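Local coordinates for protein 401aa long hypothetical glucose-1-phosphate thymidylyltransferase (Sulfolobus tokodaii, PDB 2GGO) that makes UDP-N-acetylglucosamine and UDP-N-acetylgalactosamine as a bifunctional enzyme, probably joining nucleotidyl transfer to acetyl transfer in a single chain, at residues Ile119-Ser125 with Asn154-Ile160; Gly266-Ile271 with Leu283-Ile289; Lys211-Asp217 with Ile348-Arg352; Ile49-Ser55 with Ile68-Gln73. Residues are numbered along the deposited sequence.

Contact 1 (Ile119-Ser125 with Asn154-Ile160); sequences IIGVKVS and NLINAGI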
loop_
_atom_site.group_PDB
_atom_site.type_symbol
_atom_site.label_atom_id
_atom_site.label_comp_id
_atom_site.label_asym_id
_atom_site.label_seq_id
_atom_site.Cartn_x
_atom_site.Cartn_y
_atom_site.Cartn_z
ATOM N N ILE A 119 -9.534 -2.650 -20.928
ATOM C CA ILE A 119 -8.544 -2.076 -20.043
ATOM C C ILE A 119 -9.175 -0.917 -19.305
ATOM O O ILE A 119 -9.957 -0.173 -19.879
ATOM C CB ILE A 119 -7.314 -1.670 -20.870
ATOM C CG1 ILE A 119 -6.212 -2.703 -20.686
ATOM C CG2 ILE A 119 -6.813 -0.245 -20.595
ATOM C CD1 ILE A 119 -4.937 -2.272 -21.286
ATOM N N ILE A 120 -8.883 -0.803 -18.009
ATOM C CA ILE A 120 -9.413 0.305 -17.201
ATOM C C ILE A 120 -8.421 1.459 -17.173
ATOM O O ILE A 120 -7.216 1.256 -17.112
ATOM C CB ILE A 120 -9.906 -0.157 -15.809
ATOM C CG1 ILE A 120 -11.126 -1.067 -16.013
ATOM C CG2 ILE A 120 -10.289 1.036 -14.926
ATOM C CD1 ILE A 120 -11.580 -1.846 -14.807
ATOM N N GLY A 121 -8.955 2.665 -17.293
ATOM C CA GLY A 121 -8.179 3.882 -17.253
ATOM C C GLY A 121 -8.779 4.817 -16.234
ATOM O O GLY A 121 -10.003 4.909 -16.078
ATOM N N VAL A 122 -7.903 5.499 -15.522
ATOM C CA VAL A 122 -8.307 6.377 -14.449
ATOM C C VAL A 122 -7.669 7.743 -14.707
ATOM O O VAL A 122 -6.553 7.832 -15.239
ATOM C CB VAL A 122 -7.914 5.776 -13.044
ATOM C CG1 VAL A 122 -6.420 5.513 -12.936
ATOM C CG2 VAL A 122 -8.402 6.653 -11.897
ATOM N N LYS A 123 -8.398 8.801 -14.366
ATOM C CA LYS A 123 -7.861 10.150 -14.502
ATOM C C LYS A 123 -7.109 10.613 -13.236
ATOM O O LYS A 123 -7.699 10.789 -12.153
ATOM C CB LYS A 123 -8.944 11.138 -14.944
ATOM C CG LYS A 123 -9.407 10.974 -16.407
ATOM C CD LYS A 123 -10.207 12.196 -16.830
ATOM C CE LYS A 123 -11.438 11.833 -17.640
ATOM N NZ LYS A 123 -12.665 12.516 -17.067
ATOM N N VAL A 124 -5.788 10.760 -13.404
ATOM C CA VAL A 124 -4.883 11.302 -12.377
ATOM C C VAL A 124 -4.419 12.712 -12.743
ATOM O O VAL A 124 -4.171 13.007 -13.923
ATOM C CB VAL A 124 -3.626 10.406 -12.111
ATOM C CG1 VAL A 124 -4.040 9.036 -11.608
ATOM C CG2 VAL A 124 -2.731 10.302 -13.329
ATOM N N SER A 125 -4.301 13.570 -11.726
ATOM C CA SER A 125 -3.850 14.954 -11.913
ATOM C C SER A 125 -2.328 15.067 -11.844
ATOM O O SER A 125 -1.804 16.028 -11.280
ATOM C CB SER A 125 -4.511 15.880 -10.891
ATOM O OG SER A 125 -4.155 15.495 -9.581
ATOM N N ASN A 154 -4.898 12.978 -19.401
ATOM C CA ASN A 154 -5.125 12.697 -17.981
ATOM C C ASN A 154 -5.443 11.226 -17.695
ATOM O O ASN A 154 -5.290 10.763 -16.559
ATOM C CB ASN A 154 -6.260 13.562 -17.452
ATOM C CG ASN A 154 -5.789 14.930 -17.054
ATOM O OD1 ASN A 154 -5.122 15.099 -16.028
ATOM N ND2 ASN A 154 -6.123 15.930 -17.869
ATOM N N LEU A 155 -5.905 10.513 -18.726
ATOM C CA LEU A 155 -6.160 9.077 -18.654
ATOM C C LEU A 155 -4.879 8.269 -18.559
ATOM O O LEU A 155 -4.064 8.263 -19.483
ATOM C CB LEU A 155 -6.941 8.590 -19.876
ATOM C CG LEU A 155 -8.412 8.168 -19.785
ATOM C CD1 LEU A 155 -8.601 7.013 -20.734
ATOM C CD2 LEU A 155 -8.883 7.779 -18.390
ATOM N N ILE A 156 -4.725 7.564 -17.448
ATOM C CA ILE A 156 -3.590 6.663 -17.274
ATOM C C ILE A 156 -4.037 5.186 -17.207
ATOM O O ILE A 156 -5.217 4.891 -16.972
ATOM C CB ILE A 156 -2.680 7.099 -16.053
ATOM C CG1 ILE A 156 -3.429 7.010 -14.718
ATOM C CG2 ILE A 156 -2.120 8.530 -16.252
ATOM C CD1 ILE A 156 -2.877 5.983 -13.794
ATOM N N ASN A 157 -3.098 4.277 -17.434
ATOM C CA ASN A 157 -3.352 2.859 -17.252
ATOM C C ASN A 157 -3.611 2.517 -15.776
ATOM O O ASN A 157 -2.684 2.536 -14.972
ATOM C CB ASN A 157 -2.173 2.054 -17.799
ATOM C CG ASN A 157 -2.352 0.541 -17.639
ATOM O OD1 ASN A 157 -3.426 0.057 -17.282
ATOM N ND2 ASN A 157 -1.299 -0.203 -17.917
ATOM N N ALA A 158 -4.868 2.216 -15.428
ATOM C CA ALA A 158 -5.254 1.857 -14.052
ATOM C C ALA A 158 -4.764 0.465 -13.592
ATOM O O ALA A 158 -4.969 0.105 -12.433
ATOM C CB ALA A 158 -6.753 1.958 -13.876
ATOM N N GLY A 159 -4.126 -0.299 -14.489
ATOM C CA GLY A 159 -3.603 -1.645 -14.207
ATOM C C GLY A 159 -4.607 -2.748 -13.890
ATOM O O GLY A 159 -4.264 -3.704 -13.186
ATOM N N ILE A 160 -5.843 -2.601 -14.385
ATOM C CA ILE A 160 -6.892 -3.654 -14.379
ATOM C C ILE A 160 -7.252 -4.114 -15.816
ATOM O O ILE A 160 -7.838 -3.377 -16.601
ATOM C CB ILE A 160 -8.178 -3.174 -13.671
ATOM C CG1 ILE A 160 -7.877 -2.812 -12.216
ATOM C CG2 ILE A 160 -9.297 -4.248 -13.759
ATOM C CD1 ILE A 160 -8.868 -1.877 -11.613
HETATM O O HOH W 1 -5.991 -0.936 -17.163
#

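Contact 2 (Gly266-Ile271 with Leu283-Ile289); sequences GKGSEI and LVEKNKI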
loop_
_atom_site.group_PDB
_atom_site.type_symbol
_atom_site.label_atom_id
_atom_site.label_comp_id
_atom_site.label_asym_id
_atom_site.label_seq_id
_atom_site.Cartn_x
_atom_site.Cartn_y
_atom_site.Cartn_z
ATOM N N GLY A 266 -7.697 -0.536 16.500
ATOM C CA GLY A 266 -7.770 -1.979 16.183
ATOM C C GLY A 266 -8.063 -2.864 17.379
ATOM O O GLY A 266 -7.930 -2.450 18.503
ATOM N N LYS A 267 -8.419 -4.121 17.147
ATOM C CA LYS A 267 -8.868 -4.997 18.235
ATOM C C LYS A 267 -7.777 -5.378 19.229
ATOM O O LYS A 267 -6.638 -5.582 18.868
ATOM C CB LYS A 267 -9.594 -6.250 17.686
ATOM C CG LYS A 267 -8.834 -7.107 16.729
ATOM C CD LYS A 267 -9.750 -8.276 16.186
ATOM C CE LYS A 267 -10.743 -7.827 15.065
ATOM N NZ LYS A 267 -12.154 -7.674 15.591
ATOM N N GLY A 268 -8.128 -5.451 20.489
ATOM C CA GLY A 268 -7.144 -5.839 21.453
ATOM C C GLY A 268 -6.230 -4.681 21.833
ATOM O O GLY A 268 -5.293 -4.871 22.578
ATOM N N SER A 269 -6.502 -3.476 21.352
ATOM C CA SER A 269 -5.688 -2.330 21.711
ATOM C C SER A 269 -5.839 -1.909 23.167
ATOM O O SER A 269 -6.859 -2.160 23.784
ATOM C CB SER A 269 -5.977 -1.171 20.795
ATOM O OG SER A 269 -5.411 -1.516 19.524
ATOM N N GLU A 270 -4.778 -1.326 23.729
ATOM C CA GLU A 270 -4.831 -0.817 25.077
ATOM C C GLU A 270 -4.315 0.615 25.022
ATOM O O GLU A 270 -3.167 0.833 24.723
ATOM C CB GLU A 270 -3.986 -1.692 25.975
ATOM C CG GLU A 270 -3.944 -1.262 27.428
ATOM C CD GLU A 270 -3.211 -2.285 28.322
ATOM O OE1 GLU A 270 -2.036 -2.618 28.047
ATOM O OE2 GLU A 270 -3.830 -2.760 29.319
ATOM N N ILE A 271 -5.206 1.572 25.265
ATOM C CA ILE A 271 -4.922 2.990 25.077
ATOM C C ILE A 271 -5.020 3.617 26.436
ATOM O O ILE A 271 -5.918 3.293 27.187
ATOM C CB ILE A 271 -5.981 3.690 24.169
ATOM C CG1 ILE A 271 -6.206 2.887 22.906
ATOM C CG2 ILE A 271 -5.499 5.123 23.766
ATOM C CD1 ILE A 271 -4.935 2.790 22.108
ATOM N N LEU A 283 -4.724 2.533 14.421
ATOM C CA LEU A 283 -3.946 1.494 15.077
ATOM C C LEU A 283 -4.478 0.193 14.573
ATOM O O LEU A 283 -5.632 -0.125 14.924
ATOM C CB LEU A 283 -4.159 1.552 16.596
ATOM C CG LEU A 283 -3.947 3.000 17.073
ATOM C CD1 LEU A 283 -4.548 3.248 18.494
ATOM C CD2 LEU A 283 -2.489 3.285 17.038
ATOM N N VAL A 284 -3.700 -0.570 13.805
ATOM C CA VAL A 284 -4.320 -1.690 13.067
ATOM C C VAL A 284 -4.840 -2.849 13.924
ATOM O O VAL A 284 -5.917 -3.377 13.666
ATOM C CB VAL A 284 -3.555 -2.216 11.832
ATOM C CG1 VAL A 284 -2.716 -1.188 11.124
ATOM C CG2 VAL A 284 -2.877 -3.538 12.048
ATOM N N GLU A 285 -4.115 -3.208 14.967
ATOM C CA GLU A 285 -4.467 -4.340 15.788
ATOM C C GLU A 285 -3.522 -4.440 16.993
ATOM O O GLU A 285 -2.298 -4.432 16.819
ATOM C CB GLU A 285 -4.281 -5.603 14.948
ATOM C CG GLU A 285 -4.368 -6.887 15.709
ATOM C CD GLU A 285 -4.101 -8.099 14.827
ATOM O OE1 GLU A 285 -3.678 -7.945 13.655
ATOM O OE2 GLU A 285 -4.309 -9.219 15.316
ATOM N N LYS A 286 -4.098 -4.603 18.180
ATOM C CA LYS A 286 -3.322 -4.972 19.346
ATOM C C LYS A 286 -2.164 -4.016 19.657
ATOM O O LYS A 286 -1.001 -4.444 19.845
ATOM C CB LYS A 286 -2.787 -6.392 19.160
ATOM C CG LYS A 286 -3.819 -7.424 19.515
ATOM C CD LYS A 286 -3.251 -8.796 19.378
ATOM C CE LYS A 286 -4.359 -9.841 19.449
ATOM N NZ LYS A 286 -3.792 -11.091 18.836
ATOM N N ASN A 287 -2.489 -2.721 19.710
ATOM C CA ASN A 287 -1.463 -1.717 19.842
ATOM C C ASN A 287 -1.512 -1.204 21.238
ATOM O O ASN A 287 -2.552 -1.247 21.849
ATOM C CB ASN A 287 -1.696 -0.583 18.862
ATOM C CG ASN A 287 -1.536 -1.011 17.448
ATOM O OD1 ASN A 287 -0.444 -1.219 16.953
ATOM N ND2 ASN A 287 -2.634 -1.153 16.766
ATOM N N LYS A 288 -0.362 -0.836 21.780
ATOM C CA LYS A 288 -0.336 -0.142 23.051
ATOM C C LYS A 288 0.124 1.289 22.833
ATOM O O LYS A 288 1.175 1.520 22.186
ATOM C CB LYS A 288 0.479 -0.874 24.125
ATOM C CG LYS A 288 0.473 -0.101 25.528
ATOM C CD LYS A 288 0.232 -1.027 26.716
ATOM C CE LYS A 288 -0.125 -0.328 28.023
ATOM N NZ LYS A 288 0.764 0.798 28.108
ATOM N N ILE A 289 -0.724 2.211 23.285
ATOM C CA ILE A 289 -0.520 3.669 23.279
ATOM C C ILE A 289 -0.741 4.083 24.731
ATOM O O ILE A 289 -1.902 4.052 25.210
ATOM C CB ILE A 289 -1.505 4.404 22.324
ATOM C CG1 ILE A 289 -1.431 3.880 20.895
ATOM C CG2 ILE A 289 -1.261 5.904 22.333
ATOM C CD1 ILE A 289 -0.152 4.091 20.130
HETATM O O HOH W 2 -8.426 -4.716 14.285
HETATM O O HOH W 3 -2.746 -4.090 23.292
#

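Contact 3 (Lys211-Asp217 with Ile348-Arg352); sequences KPWNIID and ISSGR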
loop_
_atom_site.group_PDB
_atom_site.type_symbol
_atom_site.label_atom_id
_atom_site.label_comp_id
_atom_site.label_asym_id
_atom_site.label_seq_id
_atom_site.Cartn_x
_atom_site.Cartn_y
_atom_site.Cartn_z
ATOM N N LYS A 211 4.705 4.168 -2.930
ATOM C CA LYS A 211 5.693 4.859 -2.096
ATOM C C LYS A 211 5.192 4.864 -0.662
ATOM O O LYS A 211 3.974 4.766 -0.427
ATOM C CB LYS A 211 6.020 6.239 -2.700
ATOM C CG LYS A 211 6.833 6.103 -4.030
ATOM C CD LYS A 211 7.204 7.417 -4.662
ATOM C CE LYS A 211 5.987 8.107 -5.288
ATOM N NZ LYS A 211 6.128 8.259 -6.769
ATOM N N PRO A 212 6.117 4.864 0.344
ATOM C CA PRO A 212 5.655 4.510 1.704
ATOM C C PRO A 212 4.601 5.452 2.243
ATOM O O PRO A 212 3.666 5.008 2.915
ATOM C CB PRO A 212 6.946 4.514 2.556
ATOM C CG PRO A 212 8.047 4.445 1.580
ATOM C CD PRO A 212 7.561 5.148 0.326
ATOM N N TRP A 213 4.673 6.720 1.883
ATOM C CA TRP A 213 3.620 7.602 2.326
ATOM C C TRP A 213 2.250 7.281 1.790
ATOM O O TRP A 213 1.279 7.678 2.419
ATOM C CB TRP A 213 3.952 9.062 2.122
ATOM C CG TRP A 213 4.311 9.407 0.781
ATOM C CD1 TRP A 213 3.465 9.850 -0.165
ATOM C CD2 TRP A 213 5.623 9.338 0.162
ATOM N NE1 TRP A 213 4.145 10.038 -1.363
ATOM C CE2 TRP A 213 5.476 9.765 -1.167
ATOM C CE3 TRP A 213 6.900 8.955 0.606
ATOM C CZ2 TRP A 213 6.542 9.831 -2.055
ATOM C CZ3 TRP A 213 7.963 9.027 -0.283
ATOM C CH2 TRP A 213 7.780 9.468 -1.591
ATOM N N ASN A 214 2.145 6.564 0.652
ATOM C CA ASN A 214 0.832 6.126 0.137
ATOM C C ASN A 214 0.123 5.177 1.050
ATOM O O ASN A 214 -1.074 5.096 1.006
ATOM C CB ASN A 214 0.868 5.527 -1.262
ATOM C CG ASN A 214 1.498 6.454 -2.306
ATOM O OD1 ASN A 214 1.204 7.658 -2.387
ATOM N ND2 ASN A 214 2.326 5.882 -3.150
ATOM N N ILE A 215 0.832 4.482 1.927
ATOM C CA ILE A 215 0.156 3.739 2.999
ATOM C C ILE A 215 -0.707 4.652 3.894
ATOM O O ILE A 215 -1.798 4.269 4.358
ATOM C CB ILE A 215 1.185 2.924 3.838
ATOM C CG1 ILE A 215 2.103 2.106 2.924
ATOM C CG2 ILE A 215 0.477 2.085 4.911
ATOM C CD1 ILE A 215 2.978 1.046 3.659
ATOM N N ILE A 216 -0.202 5.867 4.139
ATOM C CA ILE A 216 -1.002 6.889 4.830
ATOM C C ILE A 216 -2.190 7.327 3.940
ATOM O O ILE A 216 -3.315 7.274 4.344
ATOM C CB ILE A 216 -0.170 8.103 5.341
ATOM C CG1 ILE A 216 1.012 7.605 6.218
ATOM C CG2 ILE A 216 -1.056 8.892 6.258
ATOM C CD1 ILE A 216 2.233 8.608 6.424
ATOM N N ASP A 217 -1.909 7.771 2.738
ATOM C CA ASP A 217 -2.937 8.033 1.744
ATOM C C ASP A 217 -4.099 7.006 1.804
ATOM O O ASP A 217 -5.224 7.363 2.209
ATOM C CB ASP A 217 -2.280 8.051 0.353
ATOM C CG ASP A 217 -1.267 9.143 0.208
ATOM O OD1 ASP A 217 -1.258 10.022 1.087
ATOM O OD2 ASP A 217 -0.453 9.145 -0.754
ATOM N N ILE A 348 13.696 11.412 -3.246
ATOM C CA ILE A 348 12.570 11.986 -3.938
ATOM C C ILE A 348 11.654 12.696 -2.974
ATOM O O ILE A 348 11.618 12.350 -1.798
ATOM C CB ILE A 348 11.803 10.925 -4.752
ATOM C CG1 ILE A 348 11.077 9.953 -3.838
ATOM C CG2 ILE A 348 12.758 10.138 -5.718
ATOM C CD1 ILE A 348 10.035 9.182 -4.538
ATOM N N SER A 349 10.905 13.668 -3.477
ATOM C CA SER A 349 10.037 14.394 -2.632
ATOM C C SER A 349 8.789 13.660 -2.431
ATOM O O SER A 349 8.229 13.112 -3.354
ATOM C CB SER A 349 9.627 15.728 -3.200
ATOM O OG SER A 349 8.440 16.144 -2.496
ATOM N N SER A 350 8.283 13.757 -1.220
ATOM C CA SER A 350 7.094 13.070 -0.864
ATOM C C SER A 350 5.878 13.870 -1.250
ATOM O O SER A 350 4.755 13.376 -1.183
ATOM C CB SER A 350 7.100 12.901 0.651
ATOM O OG SER A 350 6.887 14.158 1.244
ATOM N N GLY A 351 6.089 15.135 -1.580
ATOM C CA GLY A 351 4.961 16.041 -1.770
ATOM C C GLY A 351 4.374 16.555 -0.472
ATOM O O GLY A 351 3.410 17.317 -0.493
ATOM N N ARG A 352 4.961 16.171 0.667
ATOM C CA ARG A 352 4.385 16.517 1.952
ATOM C C ARG A 352 5.328 17.418 2.718
ATOM O O ARG A 352 6.525 17.184 2.775
ATOM C CB ARG A 352 4.028 15.279 2.752
ATOM C CG ARG A 352 2.969 14.379 2.111
ATOM C CD ARG A 352 2.932 13.033 2.819
ATOM N NE ARG A 352 2.625 13.170 4.251
ATOM C CZ ARG A 352 1.476 12.849 4.849
ATOM N NH1 ARG A 352 0.454 12.343 4.156
ATOM N NH2 ARG A 352 1.340 13.056 6.163
#

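Contact 4 (Ile49-Ser55 with Ile68-Gln73); sequences ITVIVSS and ISIVTQ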
loop_
_atom_site.group_PDB
_atom_site.type_symbol
_atom_site.label_atom_id
_atom_site.label_comp_id
_atom_site.label_asym_id
_atom_site.label_seq_id
_atom_site.Cartn_x
_atom_site.Cartn_y
_atom_site.Cartn_z
ATOM N N ILE A 49 -9.040 -17.509 -8.381
ATOM C CA ILE A 49 -8.061 -16.425 -8.244
ATOM C C ILE A 49 -6.696 -17.022 -8.037
ATOM O O ILE A 49 -6.538 -17.900 -7.230
ATOM C CB ILE A 49 -8.427 -15.433 -7.102
ATOM C CG1 ILE A 49 -9.885 -14.972 -7.254
ATOM C CG2 ILE A 49 -7.410 -14.280 -7.081
ATOM C CD1 ILE A 49 -10.587 -14.410 -5.969
ATOM N N THR A 50 -5.731 -16.522 -8.787
ATOM C CA THR A 50 -4.364 -16.950 -8.701
ATOM C C THR A 50 -3.468 -15.741 -8.417
ATOM O O THR A 50 -3.567 -14.700 -9.100
ATOM C CB THR A 50 -3.911 -17.553 -10.027
ATOM O OG1 THR A 50 -4.752 -18.658 -10.335
ATOM C CG2 THR A 50 -2.461 -18.045 -9.940
ATOM N N VAL A 51 -2.567 -15.884 -7.446
ATOM C CA VAL A 51 -1.517 -14.872 -7.249
ATOM C C VAL A 51 -0.167 -15.301 -7.834
ATOM O O VAL A 51 0.361 -16.339 -7.485
ATOM C CB VAL A 51 -1.343 -14.509 -5.756
ATOM C CG1 VAL A 51 -0.644 -13.173 -5.629
ATOM C CG2 VAL A 51 -2.674 -14.463 -5.091
ATOM N N ILE A 52 0.392 -14.503 -8.724
ATOM C CA ILE A 52 1.776 -14.718 -9.138
ATOM C C ILE A 52 2.687 -13.967 -8.153
ATOM O O ILE A 52 2.536 -12.771 -7.918
ATOM C CB ILE A 52 2.005 -14.286 -10.583
ATOM C CG1 ILE A 52 1.121 -15.164 -11.489
ATOM C CG2 ILE A 52 3.492 -14.425 -10.974
ATOM C CD1 ILE A 52 0.399 -14.409 -12.589
ATOM N N VAL A 53 3.583 -14.716 -7.543
ATOM C CA VAL A 53 4.429 -14.223 -6.479
ATOM C C VAL A 53 5.895 -14.561 -6.799
ATOM O O VAL A 53 6.189 -15.218 -7.804
ATOM C CB VAL A 53 3.993 -14.808 -5.107
ATOM C CG1 VAL A 53 2.528 -14.602 -4.903
ATOM C CG2 VAL A 53 4.325 -16.302 -4.966
ATOM N N SER A 54 6.823 -14.086 -5.975
ATOM C CA SER A 54 8.199 -14.515 -6.113
ATOM C C SER A 54 8.395 -15.756 -5.248
ATOM O O SER A 54 7.646 -15.973 -4.288
ATOM C CB SER A 54 9.137 -13.382 -5.711
ATOM O OG SER A 54 8.980 -13.082 -4.332
ATOM N N SER A 55 9.388 -16.578 -5.595
ATOM C CA SER A 55 9.704 -17.820 -4.837
ATOM C C SER A 55 10.015 -17.540 -3.375
ATOM O O SER A 55 9.511 -18.240 -2.480
ATOM C CB SER A 55 10.869 -18.547 -5.491
ATOM O OG SER A 55 10.829 -18.325 -6.902
ATOM N N ILE A 68 -6.896 -19.805 -2.295
ATOM C CA ILE A 68 -6.390 -19.035 -3.433
ATOM C C ILE A 68 -5.185 -19.764 -3.955
ATOM O O ILE A 68 -4.426 -20.333 -3.172
ATOM C CB ILE A 68 -5.993 -17.549 -3.017
ATOM C CG1 ILE A 68 -7.204 -16.802 -2.443
ATOM C CG2 ILE A 68 -5.392 -16.758 -4.164
ATOM C CD1 ILE A 68 -8.207 -16.305 -3.465
ATOM N N SER A 69 -5.003 -19.731 -5.266
ATOM C CA SER A 69 -3.897 -20.432 -5.903
ATOM C C SER A 69 -2.675 -19.570 -6.003
ATOM O O SER A 69 -2.737 -18.462 -6.528
ATOM C CB SER A 69 -4.294 -20.888 -7.314
ATOM O OG SER A 69 -5.403 -21.790 -7.259
ATOM N N ILE A 70 -1.549 -20.093 -5.543
ATOM C CA ILE A 70 -0.333 -19.320 -5.554
ATOM C C ILE A 70 0.628 -19.894 -6.561
ATOM O O ILE A 70 0.882 -21.091 -6.592
ATOM C CB ILE A 70 0.320 -19.228 -4.128
ATOM C CG1 ILE A 70 -0.585 -18.474 -3.152
ATOM C CG2 ILE A 70 1.672 -18.517 -4.184
ATOM C CD1 ILE A 70 -1.313 -19.356 -2.170
ATOM N N VAL A 71 1.169 -19.038 -7.403
ATOM C CA VAL A 71 2.024 -19.511 -8.461
ATOM C C VAL A 71 3.235 -18.613 -8.480
ATOM O O VAL A 71 3.113 -17.405 -8.615
ATOM C CB VAL A 71 1.261 -19.506 -9.818
ATOM C CG1 VAL A 71 2.187 -19.719 -10.986
ATOM C CG2 VAL A 71 0.213 -20.580 -9.810
ATOM N N THR A 72 4.407 -19.209 -8.321
ATOM C CA THR A 72 5.649 -18.450 -8.312
ATOM C C THR A 72 6.065 -18.061 -9.723
ATOM O O THR A 72 5.813 -18.777 -10.676
ATOM C CB THR A 72 6.797 -19.199 -7.625
ATOM O OG1 THR A 72 7.235 -20.258 -8.473
ATOM C CG2 THR A 72 6.362 -19.767 -6.295
ATOM N N GLN A 73 6.706 -16.911 -9.832
ATOM C CA GLN A 73 7.062 -16.341 -11.095
ATOM C C GLN A 73 8.364 -16.945 -11.601
ATOM O O GLN A 73 9.202 -17.400 -10.809
ATOM C CB GLN A 73 7.159 -14.827 -10.938
ATOM C CG GLN A 73 8.042 -14.111 -11.919
ATOM C CD GLN A 73 7.603 -12.691 -12.147
ATOM O OE1 GLN A 73 6.519 -12.299 -11.751
ATOM N NE2 GLN A 73 8.442 -11.909 -12.804
HETATM O O HOH W 4 -7.703 -20.921 -7.741
#

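Contact 1 (Ile119-Ser125 with Asn154-Ile160)
I120 loses more surface to this contact than any other residue. Its CD1 packs on I160 CG2 at 3.5 Å and its CG2 on A158 CB at 3.8 Å, and its backbone is held at both ends: I120 N donates to I160 O (3.1 Å), and A158 N donates to I120 O (3.0 Å). I160 thus contributes a carbonyl as well as an apolar branch. Toward the other end, N154 is covered about as much as I160, and N154 O accepts from V124 N at 3.2 Å. In between, I156 N donates to V122 O (2.9 Å) and V122 N to I156 O (3.1 Å), while I156 CG2 meets V124 CG2 (3.5 Å). Just before the corner at G159, N157 OD1 accepts from G159 N at 2.9 Å, an Asx turn, and N157 ND2 bonds Y161 OH. This antiparallel pairing lies in the mixed sheet of a GT-A-type nucleotidyltransferase domain, and N157 probably binds N-acetylglucosamine 1-phosphate.

Contact 2 (Gly266-Ile271 with Leu283-Ile289)
Backbone amides and carbonyls carry most of the polar contact. G266 N donates to L283 O at 2.6 Å, K286 N to K267 O at 2.8 Å, E270 N to N287 O at 2.9 Å and I289 N to E270 O at 3.2 Å, the last two in the parallel pairing of E270-I271 with K288-I289. S269 OG has a double role, accepting from N287 N (3.2 Å) and donating to G266 O (2.9 Å) inside the type II turn G266-S269. One water joins K267 N to V284 O, another G268 O to N287 O. Further out, E270 OE1 stays 4.4 Å from K288 NZ, beyond a salt bridge. On the buried face I271 CD1 touches L283 CD1 (3.7 Å) and I289 CB (3.8 Å). A side chain at G266 would clash with the backbone of L283-E285. These stacked turns belong to successive coils of the parallel beta-helix formed by hexapeptide repeats, where strand 270-271 runs between strands 252-253 and 288-291, with 305-308 following.

Contact 3 (Lys211-Asp217 with Ile348-Arg352)
Apolar and aromatic contacts come first. W213, at the start of helix 212-225, gives up the most surface to the other segment. S350 CA sits over the six-membered ring of W213, 3.7 Å from its centroid and 19° off the normal, a CH-pi contact. At the edge of that ring, W213 CH2 meets I348 CD1 at 3.7 Å, and K211 CD comes within 3.3 Å of the same I348 CD1. V341 and F358 also pack on W213, which is thereby enclosed. Helix 212-225 leads from the nucleotidyltransferase domain to the hexapeptide beta-helix, whereas I348 and S349 belong to the hairpin of strands 340-343 and 346-349, an excursion between strands 328-329 and 358-359. No hydrogen bond crosses between the segments; W213 NE1 lies 3.4 Å from S350 O, but at a poor angle. The polar bonds instead shape the turn: S349 OG, also hydrogen-bonded to E338, accepts from G351 N (2.7 Å) and S350 OG from R352 N (2.8 Å), two consecutive ST turns. Among the charges, R352 NH1 remains 4.2 Å from D217 OD1, too far for a salt bridge, while the R352 guanidinium makes one with D314.

Contact 4 (Ile49-Ser55 with Ile68-Gln73)
The side chain of I68 fits the hollow between I49 and V51 of the neighbouring strand: I68 CD1 reaches I49 CB at 3.7 Å, and I68 CG2 touches V51 CG2 at 3.7 Å. Further along, I70 CG2 presses against V53 CG2 (3.5 Å), and F61 of helix 58-64 packs on both of these residues. On the opposite face, V71 CG2 lies against T50 CG2 at 3.7 Å, and beyond it Q73 CB rests on I52 CG2, also at 3.7 Å. The two parallel strands run at 27° to each other, their axes 4.6 Å apart at closest approach, and belong to a beta-alpha-beta unit that includes helix 58-64; strand 69-72 is at the margin of the sheet. Five N-to-O bonds join the backbones, the shortest being V51 N to S69 O and Q73 N to V53 O, both 2.7 Å. The cohesion is therefore main-chain hydrogen bonding with aliphatic contacts beside it, leaving the side-chain amide of Q73, a probable nucleoside triphosphate-binding residue, outside the bonds between the strands.

In the fold
Contacts 4 and 1 come first along the chain and belong to one seven-stranded mixed sheet of the nucleotidyltransferase domain: contact 4 pairs strands 48-53 and 69-72 at one margin, contact 1 pairs strands 117-123 and 155-164 towards the other, with centres about 25 Å apart. Each holds a likely binding residue, Q73 for the nucleotide and N157 for the sugar phosphate. Contact 2 lies in the beta-helix, its centre about 36 Å from that of contact 1 and across the centre of the chain. It is nested within the loop that contact 3 closes between helix 212-225 and the hairpin 340-349. Contact 3, roughly 20 Å from contact 1 and 24 Å from contact 2 between centres, brings the two domains together.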